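Local atomic coordinates of BH2331 protein (Bacillus halodurans, PDB entry 1VL5), a protein that is of unknown specific function but probably transfers methyl groups from S-adenosylmethionine to an unidentified substrate. Residues L67-D70 with I71-V74. Residues are numbered along the deposited sequence; the frame is centred on the assembly and turned at random.
Sequences LTED and ILKV
Thr68 stands one residue ahead of helix 69-81 and leads into its first turn, where Leu72 N donates to Thr68 O at 3.2 Å and Lys73 N donates to Glu69 O at 2.8 Å. The second of these bonds has a C=O...N angle of 161°. The next bond of the i to i+4 series, from Val74 N to Asp70 O, is weak. Thr68 is the N-cap: its OG1 accepts from Ile71 N at 3.2 Å, and an N-H...O angle of 165° makes this a nearly straight bond. A chi1 of 71° sets the hydroxyl between the backbone N and the carbonyl carbon of Thr68, turned to the amide three residues on. The same oxygen lies against the flank of Ile71, 3.4 Å from CG1, and is thus in contact with both the amide and the first branch of that residue. A valine in place of this threonine would probably leave Ile71 N without its capping acceptor and fray the start of the helix.

Further along, Lys73 runs out extended beyond CG and crosses Glu69 at about a right angle, Glu69 OE2 resting 3.7 Å from Lys73 CG. The ammonium group of Lys73 turns instead to Asp70, whose side chain lies alongside and points the same way; Lys73 NZ and Asp70 OD1 form a salt bridge at 3.4 Å, whose hydrogen bond is weak. Leu72 is buried and reaches Tyr89 and Gln91 of strand 87-91, tying this turn to the sheet in the beta-alpha-beta unit 61-66, 69-81, 87-91 of the Rossmann-like methyltransferase fold. With a hydroxyl cap and two carboxylates gathered at the N-terminal end, the side chains here are likely to complement the positive end of the helix dipole, while Lys73 may partly offset the acidic charge.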
ATOM      1  N   LEU A  67      -0.237 -13.326  -5.330  1.00 27.70           N
ATOM      2  CA  LEU A  67      -0.525 -13.829  -6.666  1.00 29.58           C
ATOM      3  C   LEU A  67       0.238 -15.085  -7.059  1.00 29.73           C
ATOM      4  O   LEU A  67      -0.292 -15.869  -7.813  1.00 32.48           O
ATOM      5  CB  LEU A  67      -0.224 -12.765  -7.690  1.00 32.45           C
ATOM      6  CG  LEU A  67      -1.246 -11.682  -7.898  1.00 35.78           C
ATOM      7  CD1 LEU A  67      -0.583 -10.558  -8.662  1.00 45.05           C
ATOM      8  CD2 LEU A  67      -2.475 -12.182  -8.640  1.00 39.26           C
ATOM      9  N   THR A  68       1.462 -15.286  -6.566  1.00 31.57           N
ATOM     10  CA  THR A  68       2.273 -16.451  -6.975  1.00 31.59           C
ATOM     11  C   THR A  68       2.897 -17.216  -5.808  1.00 31.35           C
ATOM     12  O   THR A  68       3.129 -16.651  -4.728  1.00 26.49           O
ATOM     13  CB  THR A  68       3.383 -15.989  -7.912  1.00 30.28           C
ATOM     14  OG1 THR A  68       4.327 -15.252  -7.147  1.00 31.77           O
ATOM     15  CG2 THR A  68       2.811 -15.042  -9.057  1.00 30.80           C
ATOM     16  N   GLU A  69       3.199 -18.491  -6.046  1.00 32.03           N
ATOM     17  CA  GLU A  69       3.968 -19.322  -5.092  1.00 33.55           C
ATOM     18  C   GLU A  69       5.355 -18.755  -4.762  1.00 33.43           C
ATOM     19  O   GLU A  69       5.760 -18.827  -3.627  1.00 33.11           O
ATOM     20  CB  GLU A  69       4.117 -20.752  -5.625  1.00 36.67           C
ATOM     21  CG  GLU A  69       4.948 -21.731  -4.784  1.00 41.29           C
ATOM     22  CD  GLU A  69       4.428 -21.952  -3.333  1.00 54.93           C
ATOM     23  OE1 GLU A  69       3.271 -21.588  -3.021  1.00 57.29           O
ATOM     24  OE2 GLU A  69       5.192 -22.519  -2.504  1.00 63.88           O
ATOM     25  N   ASP A  70       6.072 -18.207  -5.748  1.00 32.50           N
ATOM     26  CA  ASP A  70       7.359 -17.588  -5.512  1.00 32.46           C
ATOM     27  C   ASP A  70       7.258 -16.505  -4.461  1.00 32.27           C
ATOM     28  O   ASP A  70       8.133 -16.397  -3.614  1.00 29.20           O
ATOM     29  CB  ASP A  70       7.916 -16.935  -6.784  1.00 35.62           C
ATOM     30  CG  ASP A  70       8.433 -17.954  -7.818  1.00 48.30           C
ATOM     31  OD1 ASP A  70       8.810 -19.099  -7.449  1.00 46.14           O
ATOM     32  OD2 ASP A  70       8.459 -17.583  -9.020  1.00 62.09           O
ATOM     33  N   ILE A  71       6.254 -15.641  -4.570  1.00 29.23           N
ATOM     34  CA  ILE A  71       6.047 -14.607  -3.565  1.00 31.99           C
ATOM     35  C   ILE A  71       5.781 -15.229  -2.171  1.00 32.66           C
ATOM     36  O   ILE A  71       6.402 -14.860  -1.160  1.00 31.75           O
ATOM     37  CB  ILE A  71       4.909 -13.631  -3.988  1.00 32.27           C
ATOM     38  CG1 ILE A  71       5.415 -12.734  -5.124  1.00 34.96           C
ATOM     39  CG2 ILE A  71       4.435 -12.757  -2.776  1.00 30.04           C
ATOM     40  CD1 ILE A  71       4.311 -11.922  -5.934  1.00 35.74           C
ATOM     41  N   LEU A  72       4.906 -16.222  -2.140  1.00 33.31           N
ATOM     42  CA  LEU A  72       4.511 -16.843  -0.886  1.00 32.24           C
ATOM     43  C   LEU A  72       5.680 -17.568  -0.248  1.00 31.54           C
ATOM     44  O   LEU A  72       5.764 -17.663   0.972  1.00 27.27           O
ATOM     45  CB  LEU A  72       3.329 -17.797  -1.089  1.00 30.50           C
ATOM     46  CG  LEU A  72       2.005 -17.097  -1.461  1.00 25.93           C
ATOM     47  CD1 LEU A  72       0.998 -18.131  -1.879  1.00 28.63           C
ATOM     48  CD2 LEU A  72       1.483 -16.324  -0.308  1.00 29.90           C
ATOM     49  N   LYS A  73       6.593 -18.057  -1.064  1.00 30.20           N
ATOM     50  CA  LYS A  73       7.824 -18.707  -0.527  1.00 33.51           C
ATOM     51  C   LYS A  73       8.679 -17.708   0.232  1.00 29.66           C
ATOM     52  O   LYS A  73       9.281 -18.007   1.278  1.00 29.84           O
ATOM     53  CB  LYS A  73       8.689 -19.275  -1.658  1.00 32.62           C
ATOM     54  CG  LYS A  73       8.396 -20.663  -2.038  1.00 44.99           C
ATOM     55  CD  LYS A  73       9.276 -21.008  -3.278  1.00 42.46           C
ATOM     56  CE  LYS A  73       8.709 -22.113  -4.156  1.00 54.58           C
ATOM     57  NZ  LYS A  73       9.201 -21.903  -5.561  1.00 56.76           N
ATOM     58  N   VAL A  74       8.758 -16.514  -0.320  1.00 32.54           N
ATOM     59  CA  VAL A  74       9.589 -15.487   0.256  1.00 33.10           C
ATOM     60  C   VAL A  74       8.955 -14.951   1.521  1.00 30.02           C
ATOM     61  O   VAL A  74       9.636 -14.752   2.505  1.00 33.53           O
ATOM     62  CB  VAL A  74       9.876 -14.372  -0.751  1.00 35.64           C
ATOM     63  CG1 VAL A  74      10.391 -13.096  -0.048  1.00 37.16           C
ATOM     64  CG2 VAL A  74      10.894 -14.873  -1.790  1.00 42.37           C
TER